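Local coordinates for protein probable thiosulfate sulfurtransferase (Thermus thermophilus, PDB 2EG4) that probably transfers sulfur from thiosulfate to a thiophilic acceptor such as cyanide, as rhodaneses do, and carries a bound zinc ion, at residues A[39-42]-A[43-47]; A[140-144]-A[145-149]; A[216-219]-A[220-223]. All blocks are in the same frame, centred on the assembly; numbering follows the deposited sequence.

Interaction 1 (A[39-42]-A[43-47])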
ATOM      1  N   ARG A  39      -8.381  14.304   5.492  1.00 20.64           N
ATOM      2  CA  ARG A  39      -8.027  15.567   6.143  1.00 19.54           C
ATOM      3  C   ARG A  39      -8.705  15.664   7.512  1.00 21.11           C
ATOM      4  O   ARG A  39      -8.052  15.986   8.519  1.00 23.35           O
ATOM      5  CB  ARG A  39      -8.431  16.771   5.289  1.00 20.56           C
ATOM      6  CG  ARG A  39      -7.962  18.131   5.871  1.00 26.29           C
ATOM      7  CD  ARG A  39      -8.395  19.341   5.021  1.00 32.05           C
ATOM      8  NE  ARG A  39      -7.861  20.595   5.558  1.00 33.84           N
ATOM      9  CZ  ARG A  39      -8.207  21.808   5.136  1.00 38.97           C
ATOM     10  NH1 ARG A  39      -9.103  21.950   4.163  1.00 37.78           N
ATOM     11  NH2 ARG A  39      -7.644  22.885   5.678  1.00 39.47           N
ATOM     12  N   GLU A  40     -10.004  15.374   7.552  1.00 17.67           N
ATOM     13  CA  GLU A  40     -10.771  15.445   8.794  1.00 19.00           C
ATOM     14  C   GLU A  40     -10.823  14.108   9.544  1.00 17.81           C
ATOM     15  O   GLU A  40     -10.759  13.033   8.945  1.00 16.01           O
ATOM     16  CB  GLU A  40     -12.213  15.874   8.514  1.00 17.79           C
ATOM     17  CG  GLU A  40     -12.388  17.097   7.624  1.00 22.23           C
ATOM     18  CD  GLU A  40     -11.608  18.305   8.128  1.00 21.81           C
ATOM     19  OE1 GLU A  40     -11.455  18.438   9.355  1.00 23.02           O
ATOM     20  OE2 GLU A  40     -11.171  19.116   7.291  1.00 26.80           O
ATOM     21  N   GLU A  41     -10.982  14.172  10.866  1.00 16.74           N
ATOM     22  CA  GLU A  41     -11.085  12.944  11.644  1.00 19.08           C
ATOM     23  C   GLU A  41     -12.221  12.060  11.092  1.00 17.25           C
ATOM     24  O   GLU A  41     -12.090  10.836  11.038  1.00 17.81           O
ATOM     25  CB  GLU A  41     -11.336  13.291  13.123  1.00 21.63           C
ATOM     26  CG  GLU A  41     -11.593  12.117  14.080  1.00 25.88           C
ATOM     27  CD  GLU A  41     -10.419  11.160  14.228  1.00 32.92           C
ATOM     28  OE1 GLU A  41      -9.274  11.555  13.931  1.00 32.67           O
ATOM     29  OE2 GLU A  41     -10.652  10.010  14.655  1.00 31.86           O
ATOM     30  N   ALA A  42     -13.332  12.675  10.679  1.00 15.32           N
ATOM     31  CA  ALA A  42     -14.461  11.890  10.144  1.00 13.17           C
ATOM     32  C   ALA A  42     -14.039  11.065   8.929  1.00 15.77           C
ATOM     33  O   ALA A  42     -14.576   9.974   8.686  1.00 17.38           O
ATOM     34  CB  ALA A  42     -15.624  12.816   9.761  1.00 16.24           C
ATOM     35  N   GLU A  43     -13.099  11.595   8.146  1.00 14.50           N
ATOM     36  CA  GLU A  43     -12.620  10.866   6.962  1.00 15.38           C
ATOM     37  C   GLU A  43     -11.779   9.668   7.350  1.00 17.84           C
ATOM     38  O   GLU A  43     -11.879   8.606   6.731  1.00 17.22           O
ATOM     39  CB  GLU A  43     -11.844  11.820   6.044  1.00 15.43           C
ATOM     40  CG  GLU A  43     -12.770  12.850   5.412  1.00 16.91           C
ATOM     41  CD  GLU A  43     -12.052  13.874   4.568  1.00 18.65           C
ATOM     42  OE1 GLU A  43     -11.135  14.538   5.095  1.00 18.38           O
ATOM     43  OE2 GLU A  43     -12.435  14.026   3.384  1.00 17.21           O
ATOM     44  N   LEU A  44     -10.951   9.815   8.381  1.00 14.60           N
ATOM     45  CA  LEU A  44     -10.149   8.688   8.845  1.00 16.58           C
ATOM     46  C   LEU A  44     -11.088   7.639   9.438  1.00 17.85           C
ATOM     47  O   LEU A  44     -10.914   6.434   9.222  1.00 17.80           O
ATOM     48  CB  LEU A  44      -9.134   9.144   9.902  1.00 17.76           C
ATOM     49  CG  LEU A  44      -7.990  10.020   9.376  1.00 20.39           C
ATOM     50  CD1 LEU A  44      -7.300  10.732  10.534  1.00 25.94           C
ATOM     51  CD2 LEU A  44      -6.975   9.161   8.632  1.00 25.67           C
ATOM     52  N   LYS A  45     -12.095   8.091  10.178  1.00 15.21           N
ATOM     53  CA  LYS A  45     -13.043   7.157  10.767  1.00 18.69           C
ATOM     54  C   LYS A  45     -13.853   6.443   9.697  1.00 17.33           C
ATOM     55  O   LYS A  45     -14.231   5.276   9.867  1.00 20.06           O
ATOM     56  CB  LYS A  45     -13.988   7.874  11.730  1.00 21.06           C
ATOM     57  CG  LYS A  45     -13.464   7.889  13.143  1.00 28.77           C
ATOM     58  CD  LYS A  45     -13.449   6.487  13.764  1.00 28.98           C
ATOM     59  CE  LYS A  45     -12.629   6.474  15.042  1.00 33.96           C
ATOM     60  NZ  LYS A  45     -12.736   5.187  15.798  1.00 32.47           N
ATOM     61  N   ALA A  46     -14.119   7.145   8.603  1.00 15.65           N
ATOM     62  CA  ALA A  46     -14.860   6.558   7.477  1.00 16.89           C
ATOM     63  C   ALA A  46     -14.008   5.416   6.880  1.00 20.55           C
ATOM     64  O   ALA A  46     -14.516   4.340   6.562  1.00 20.05           O
ATOM     65  CB  ALA A  46     -15.130   7.628   6.421  1.00 19.02           C
ATOM     66  N   LEU A  47     -12.707   5.651   6.759  1.00 17.61           N
ATOM     67  CA  LEU A  47     -11.823   4.613   6.216  1.00 18.20           C
ATOM     68  C   LEU A  47     -11.803   3.406   7.136  1.00 21.02           C
ATOM     69  O   LEU A  47     -11.896   2.266   6.687  1.00 20.72           O
ATOM     70  CB  LEU A  47     -10.414   5.167   6.044  1.00 18.20           C
ATOM     71  CG  LEU A  47      -9.338   4.149   5.642  1.00 19.14           C
ATOM     72  CD1 LEU A  47      -9.734   3.410   4.341  1.00 19.46           C
ATOM     73  CD2 LEU A  47      -8.063   4.920   5.420  1.00 17.31           C
TER

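Interaction 2 (A[140-144]-A[145-149])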
ATOM      1  N   PRO A 140      11.464   9.999 -12.475  1.00 26.25           N
ATOM      2  CA  PRO A 140      12.077  11.329 -12.509  1.00 26.21           C
ATOM      3  C   PRO A 140      11.211  12.312 -13.288  1.00 26.97           C
ATOM      4  O   PRO A 140      11.115  13.491 -12.925  1.00 25.76           O
ATOM      5  CB  PRO A 140      13.409  11.076 -13.214  1.00 24.34           C
ATOM      6  CG  PRO A 140      13.773   9.713 -12.719  1.00 26.75           C
ATOM      7  CD  PRO A 140      12.450   8.962 -12.822  1.00 28.09           C
ATOM      8  N   GLU A 141      10.584  11.830 -14.362  1.00 25.82           N
ATOM      9  CA  GLU A 141       9.722  12.684 -15.190  1.00 26.62           C
ATOM     10  C   GLU A 141       8.494  13.180 -14.423  1.00 25.74           C
ATOM     11  O   GLU A 141       8.019  14.299 -14.639  1.00 24.48           O
ATOM     12  CB  GLU A 141       9.236  11.931 -16.439  1.00 32.21           C
ATOM     13  CG  GLU A 141      10.294  11.623 -17.488  1.00 39.24           C
ATOM     14  CD  GLU A 141      11.385  10.693 -16.982  1.00 46.35           C
ATOM     15  OE1 GLU A 141      11.074   9.776 -16.183  1.00 43.27           O
ATOM     16  OE2 GLU A 141      12.556  10.871 -17.399  1.00 49.80           O
ATOM     17  N   GLU A 142       7.956  12.323 -13.559  1.00 24.71           N
ATOM     18  CA  GLU A 142       6.793  12.696 -12.761  1.00 24.12           C
ATOM     19  C   GLU A 142       7.273  13.674 -11.695  1.00 20.99           C
ATOM     20  O   GLU A 142       6.625  14.687 -11.415  1.00 23.66           O
ATOM     21  CB  GLU A 142       6.177  11.448 -12.099  1.00 27.34           C
ATOM     22  CG  GLU A 142       5.425  10.517 -13.072  1.00 28.62           C
ATOM     23  CD  GLU A 142       5.189   9.136 -12.481  1.00 28.90           C
ATOM     24  OE1 GLU A 142       6.123   8.295 -12.498  1.00 28.71           O
ATOM     25  OE2 GLU A 142       4.070   8.897 -11.979  1.00 30.49           O
ATOM     26  N   PHE A 143       8.416  13.355 -11.106  1.00 23.20           N
ATOM     27  CA  PHE A 143       9.021  14.187 -10.069  1.00 25.40           C
ATOM     28  C   PHE A 143       9.288  15.608 -10.562  1.00 26.29           C
ATOM     29  O   PHE A 143       9.124  16.585  -9.824  1.00 26.41           O
ATOM     30  CB  PHE A 143      10.332  13.545  -9.621  1.00 24.64           C
ATOM     31  CG  PHE A 143      11.021  14.271  -8.506  1.00 24.35           C
ATOM     32  CD1 PHE A 143      10.527  14.209  -7.204  1.00 23.58           C
ATOM     33  CD2 PHE A 143      12.184  14.997  -8.752  1.00 24.56           C
ATOM     34  CE1 PHE A 143      11.182  14.848  -6.170  1.00 20.16           C
ATOM     35  CE2 PHE A 143      12.850  15.645  -7.713  1.00 26.19           C
ATOM     36  CZ  PHE A 143      12.353  15.571  -6.425  1.00 25.48           C
ATOM     37  N   GLN A 144       9.722  15.718 -11.813  1.00 28.51           N
ATOM     38  CA  GLN A 144      10.025  17.012 -12.406  1.00 27.67           C
ATOM     39  C   GLN A 144       8.784  17.734 -12.911  1.00 29.96           C
ATOM     40  O   GLN A 144       8.857  18.898 -13.328  1.00 30.60           O
ATOM     41  CB  GLN A 144      11.010  16.829 -13.558  1.00 31.34           C
ATOM     42  CG  GLN A 144      12.351  16.273 -13.151  1.00 35.56           C
ATOM     43  CD  GLN A 144      13.260  16.103 -14.346  1.00 39.62           C
ATOM     44  OE1 GLN A 144      13.466  17.044 -15.111  1.00 45.47           O
ATOM     45  NE2 GLN A 144      13.804  14.906 -14.521  1.00 41.61           N
ATOM     46  N   GLY A 145       7.644  17.047 -12.863  1.00 31.30           N
ATOM     47  CA  GLY A 145       6.400  17.632 -13.312  1.00 32.27           C
ATOM     48  C   GLY A 145       6.222  17.640 -14.819  1.00 33.28           C
ATOM     49  O   GLY A 145       5.344  18.335 -15.333  1.00 32.39           O
ATOM     50  N   LYS A 146       7.038  16.866 -15.531  1.00 33.17           N
ATOM     51  CA  LYS A 146       6.936  16.815 -16.983  1.00 36.86           C
ATOM     52  C   LYS A 146       5.685  16.070 -17.434  1.00 37.00           C
ATOM     53  O   LYS A 146       5.145  16.327 -18.517  1.00 37.93           O
ATOM     54  CB  LYS A 146       8.182  16.160 -17.580  1.00 37.53           C
ATOM     55  CG  LYS A 146       9.400  17.075 -17.567  1.00 43.15           C
ATOM     56  CD  LYS A 146      10.606  16.395 -18.188  1.00 47.38           C
ATOM     57  CE  LYS A 146      11.745  17.383 -18.391  1.00 49.23           C
ATOM     58  NZ  LYS A 146      12.121  18.072 -17.124  1.00 50.29           N
ATOM     59  N   VAL A 147       5.222  15.150 -16.594  1.00 36.48           N
ATOM     60  CA  VAL A 147       4.030  14.378 -16.906  1.00 35.52           C
ATOM     61  C   VAL A 147       3.173  14.226 -15.655  1.00 35.20           C
ATOM     62  O   VAL A 147       3.645  14.426 -14.528  1.00 31.92           O
ATOM     63  CB  VAL A 147       4.380  12.958 -17.419  1.00 36.19           C
ATOM     64  CG1 VAL A 147       5.311  13.044 -18.624  1.00 37.48           C
ATOM     65  CG2 VAL A 147       5.014  12.138 -16.304  1.00 37.47           C
ATOM     66  N   HIS A 148       1.911  13.868 -15.853  1.00 32.71           N
ATOM     67  CA  HIS A 148       1.008  13.669 -14.729  1.00 32.73           C
ATOM     68  C   HIS A 148      -0.209  12.918 -15.233  1.00 33.33           C
ATOM     69  O   HIS A 148      -0.555  13.009 -16.414  1.00 31.83           O
ATOM     70  CB  HIS A 148       0.565  15.008 -14.141  1.00 33.91           C
ATOM     71  CG  HIS A 148      -0.171  15.876 -15.113  1.00 36.38           C
ATOM     72  ND1 HIS A 148       0.472  16.605 -16.091  1.00 33.28           N
ATOM     73  CD2 HIS A 148      -1.495  16.107 -15.278  1.00 33.72           C
ATOM     74  CE1 HIS A 148      -0.425  17.250 -16.816  1.00 36.37           C
ATOM     75  NE2 HIS A 148      -1.626  16.966 -16.343  1.00 35.81           N
ATOM     76  N   PRO A 149      -0.866  12.150 -14.353  1.00 31.83           N
ATOM     77  CA  PRO A 149      -2.052  11.415 -14.802  1.00 31.53           C
ATOM     78  C   PRO A 149      -3.175  12.404 -15.137  1.00 32.41           C
ATOM     79  O   PRO A 149      -3.255  13.487 -14.557  1.00 29.44           O
ATOM     80  CB  PRO A 149      -2.362  10.505 -13.614  1.00 33.38           C
ATOM     81  CG  PRO A 149      -1.843  11.282 -12.439  1.00 33.73           C
ATOM     82  CD  PRO A 149      -0.530  11.825 -12.956  1.00 34.68           C
TER
HETATM   83  O   HOH W   1       3.963  15.105 -11.945  1.00 25.39           O

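Interaction 3 (A[216-219]-A[220-223]). With ZN (zinc ion), chain C.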
ATOM      1  N   GLY A 216      -2.916   9.541   0.604  1.00 19.17           N
ATOM      2  CA  GLY A 216      -3.571  10.499  -0.284  1.00 16.12           C
ATOM      3  C   GLY A 216      -2.694  10.818  -1.473  1.00 18.88           C
ATOM      4  O   GLY A 216      -3.152  10.982  -2.638  1.00 19.73           O
ATOM      5  N   SER A 217      -1.402  10.905  -1.184  1.00 18.19           N
ATOM      6  CA  SER A 217      -0.377  11.174  -2.184  1.00 17.27           C
ATOM      7  C   SER A 217      -0.635  12.407  -3.040  1.00 17.43           C
ATOM      8  O   SER A 217      -1.393  13.298  -2.651  1.00 21.28           O
ATOM      9  CB  SER A 217      -0.166   9.954  -3.087  1.00 17.61           C
ATOM     10  OG  SER A 217       0.761   9.050  -2.503  1.00 18.41           O
ATOM     11  N   MET A 218       0.020  12.465  -4.198  1.00 18.36           N
ATOM     12  CA  MET A 218      -0.092  13.624  -5.098  1.00 16.65           C
ATOM     13  C   MET A 218      -1.515  13.952  -5.584  1.00 23.07           C
ATOM     14  O   MET A 218      -1.858  15.123  -5.781  1.00 20.86           O
ATOM     15  CB  MET A 218       0.852  13.431  -6.297  1.00 23.00           C
ATOM     16  CG  MET A 218       1.512  14.709  -6.798  1.00 28.65           C
ATOM     17  SD  MET A 218       2.549  15.568  -5.539  1.00 24.72           S
ATOM     18  CE  MET A 218       2.328  17.226  -6.125  1.00 22.03           C
ATOM     19  N   HIS A 219      -2.353  12.941  -5.779  1.00 21.91           N
ATOM     20  CA  HIS A 219      -3.717  13.234  -6.204  1.00 21.28           C
ATOM     21  C   HIS A 219      -4.401  14.100  -5.142  1.00 21.66           C
ATOM     22  O   HIS A 219      -4.946  15.165  -5.452  1.00 21.38           O
ATOM     23  CB  HIS A 219      -4.519  11.941  -6.432  1.00 25.66           C
ATOM     24  CG  HIS A 219      -5.867  12.175  -7.040  1.00 24.04           C
ATOM     25  ND1 HIS A 219      -6.068  12.240  -8.403  1.00 28.93           N
ATOM     26  CD2 HIS A 219      -7.075  12.404  -6.471  1.00 26.90           C
ATOM     27  CE1 HIS A 219      -7.341  12.499  -8.647  1.00 23.84           C
ATOM     28  NE2 HIS A 219      -7.972  12.604  -7.493  1.00 25.41           N
ATOM     29  N   GLU A 220      -4.355  13.674  -3.881  1.00 20.90           N
ATOM     30  CA  GLU A 220      -4.995  14.462  -2.840  1.00 20.82           C
ATOM     31  C   GLU A 220      -4.327  15.818  -2.695  1.00 22.34           C
ATOM     32  O   GLU A 220      -4.997  16.836  -2.590  1.00 22.28           O
ATOM     33  CB  GLU A 220      -4.935  13.755  -1.498  1.00 20.38           C
ATOM     34  CG  GLU A 220      -5.544  14.603  -0.405  1.00 22.69           C
ATOM     35  CD  GLU A 220      -5.337  14.024   0.958  1.00 24.40           C
ATOM     36  OE1 GLU A 220      -4.201  13.580   1.254  1.00 23.52           O
ATOM     37  OE2 GLU A 220      -6.306  14.030   1.751  1.00 22.72           O
ATOM     38  N   TRP A 221      -2.997  15.825  -2.714  1.00 19.17           N
ATOM     39  CA  TRP A 221      -2.237  17.061  -2.543  1.00 21.42           C
ATOM     40  C   TRP A 221      -2.688  18.128  -3.531  1.00 22.81           C
ATOM     41  O   TRP A 221      -2.877  19.288  -3.164  1.00 21.79           O
ATOM     42  CB  TRP A 221      -0.730  16.772  -2.690  1.00 20.39           C
ATOM     43  CG  TRP A 221       0.176  17.946  -2.329  1.00 20.74           C
ATOM     44  CD1 TRP A 221       0.614  18.944  -3.159  1.00 19.76           C
ATOM     45  CD2 TRP A 221       0.750  18.219  -1.039  1.00 22.41           C
ATOM     46  NE1 TRP A 221       1.429  19.825  -2.461  1.00 21.15           N
ATOM     47  CE2 TRP A 221       1.525  19.403  -1.160  1.00 20.65           C
ATOM     48  CE3 TRP A 221       0.686  17.581   0.204  1.00 18.53           C
ATOM     49  CZ2 TRP A 221       2.230  19.957  -0.077  1.00 20.59           C
ATOM     50  CZ3 TRP A 221       1.386  18.124   1.281  1.00 19.72           C
ATOM     51  CH2 TRP A 221       2.151  19.302   1.131  1.00 21.62           C
ATOM     52  N   LEU A 222      -2.882  17.735  -4.783  1.00 22.01           N
ATOM     53  CA  LEU A 222      -3.326  18.687  -5.799  1.00 21.97           C
ATOM     54  C   LEU A 222      -4.803  19.060  -5.636  1.00 24.74           C
ATOM     55  O   LEU A 222      -5.171  20.213  -5.818  1.00 25.54           O
ATOM     56  CB  LEU A 222      -3.085  18.121  -7.200  1.00 18.50           C
ATOM     57  CG  LEU A 222      -1.605  18.038  -7.612  1.00 23.98           C
ATOM     58  CD1 LEU A 222      -1.471  17.339  -8.960  1.00 25.97           C
ATOM     59  CD2 LEU A 222      -1.008  19.459  -7.678  1.00 21.98           C
ATOM     60  N   GLN A 223      -5.650  18.097  -5.285  1.00 26.54           N
ATOM     61  CA  GLN A 223      -7.066  18.424  -5.101  1.00 25.35           C
ATOM     62  C   GLN A 223      -7.228  19.478  -4.006  1.00 25.82           C
ATOM     63  O   GLN A 223      -8.091  20.351  -4.083  1.00 26.20           O
ATOM     64  CB  GLN A 223      -7.863  17.165  -4.749  1.00 30.73           C
ATOM     65  CG  GLN A 223      -8.082  16.241  -5.944  1.00 32.06           C
ATOM     66  CD  GLN A 223      -8.716  16.973  -7.131  1.00 38.23           C
ATOM     67  OE1 GLN A 223      -9.719  17.678  -6.976  1.00 40.91           O
ATOM     68  NE2 GLN A 223      -8.138  16.800  -8.319  1.00 39.16           N
TER
HETATM   69 ZN    ZN C 301      -4.694  12.108 -10.031  1.00 24.10          ZN
HETATM   70  O   HOH W   2      -5.608  15.771  -8.099  1.00 26.31           O

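Interaction 1 (A[39-42]-A[43-47])
Glu43 reaches back over the start of its helix to grip two backbone N-H groups with a single carboxylate oxygen. The nearly straight bond comes from Glu40 N, 2.8 Å from Glu43 OE1 at an N-H...O angle of 174°, and uses the anti lone pair. Arg39 N, also 2.8 Å from Glu43 OE1, approaches from above the carboxylate plane. With CG anti to its own carbonyl carbon (chi1 -69°) and the chain extended beyond it, Glu43 is led back toward these amides; its other oxygen forms a salt bridge with Arg37. Main-chain bonds then begin the helix: Leu44 N lies 3.3 Å from Glu40 O, and Lys45 N 2.9 Å from Glu41 O, with Ala46 N to Ala42 O continuing the series. Packing is lighter. Glu41 and Lys45 run side by side, Glu41 OE2 resting 3.8 Å from Lys45 CG, while the Lys45 ammonium pairs with Glu48. Leu44, the buried residue of the group, turns to Leu38, Arg119 and Leu122. Glu40 is the N-cap, three residues before Glu43, and the bond from Glu40 N is one half of a capping box, without the reciprocal Glu40 side-chain bond to Glu43 N, at the N-terminus of helix 41-57.

Interaction 2 (A[140-144]-A[145-149])
Lys146 NZ donates to Gln144 OE1 at 2.6 Å, the two side chains lying alongside each other and pointing the same way. The ammonium nitrogen sits above the amide plane, 46° out of it, and a bend at the last torsion of Lys146 (chi4 56°) turns NZ onto the oxygen. A leucine in place of Gln144 would probably leave the Lys146 ammonium without this acceptor and its chain freer to swing. Two main-chain bonds close the last turn: Lys146 N reaches Glu141 O at 2.9 Å, and Gly145 N reaches Glu142 O at 3.0 Å, the latter from well above the carbonyl plane. Together with the positive phi of Gly145 (79°), a conformation that favours glycine, they make a Schellman motif that ends helix 140-143 and sends the chain off toward the zinc-binding Cys151 and Cys152. Water 1 lies 2.7 Å from both Glu142 O and Val147 O and bridges them, tying the helix end to the loop that leaves it. Farther out, Val147 CG2 packs 3.6 Å from Glu142 CG, the two side chains lying slantwise to each other. The Glu142 carboxylate is engaged by Ser139 and Arg196, and Phe143 makes a cation-pi contact with Arg157.

Interaction 3 (A[216-219]-A[220-223])
Met218 and Trp221 meet on the buried flank of this short helix, where the Met218 CE methyl lies 3.8 Å from Trp221 CD1 and SD stands obliquely 5.1 Å from the centroid of the five-membered ring, a Met-aromatic contact. The Met218 chain bends at chi2 (60°) and its methyl lies toward the following turn, with CE 4.3 Å from Leu222 CG. Glu220 is buried too: its OE1 packs against Gly216 CA at 3.5 Å, and its carboxylate is satisfied by Tyr214 OH and Leu38 N. Backbone bonds from Glu220 N to Gly216 O through Gln223 N to His219 O hold the turns. The looser flank belongs to His219 and Gln223, the latter exposed. Gln223 CG touches His219 O at 3.4 Å but stays 4.0 Å from the ring atom His219 NE2; water 2 donates to His219 O and accepts from Gln223 NE2. The same water stands 3.6 Å above the His219 ring, over its centre. With CG anti to the backbone N (chi1 -172°), His219 presents ND1 to the zinc ion at 2.1 Å. That bond probably holds the ring in place and, through the other ligands Cys151, Cys152 and His192, ties this helix turn to the segments bearing them.

Interaction 1 belongs to the first rhodanese-like domain, interactions 2 and 3 to the second. Even so, interactions 1 and 3 touch: Arg39 N lies 4.3 Å from Glu220 OE2, a packing contact beside the bond that Glu220 makes to Leu38 N. The Glu43 side chain is about 11 Å from that of His219. Interaction 2 does not touch interaction 3; its nearest atoms are about 6 Å away. The zinc ion relates these two, since His219 of interaction 3 is a ligand, while residues 145-149 lead shortly on to Cys151 and Cys152, Pro149 touches His192, and the Glu142 side chain is about 10 Å from the metal. Interactions 1 and 2 stay about 19 Å apart at their nearest atoms.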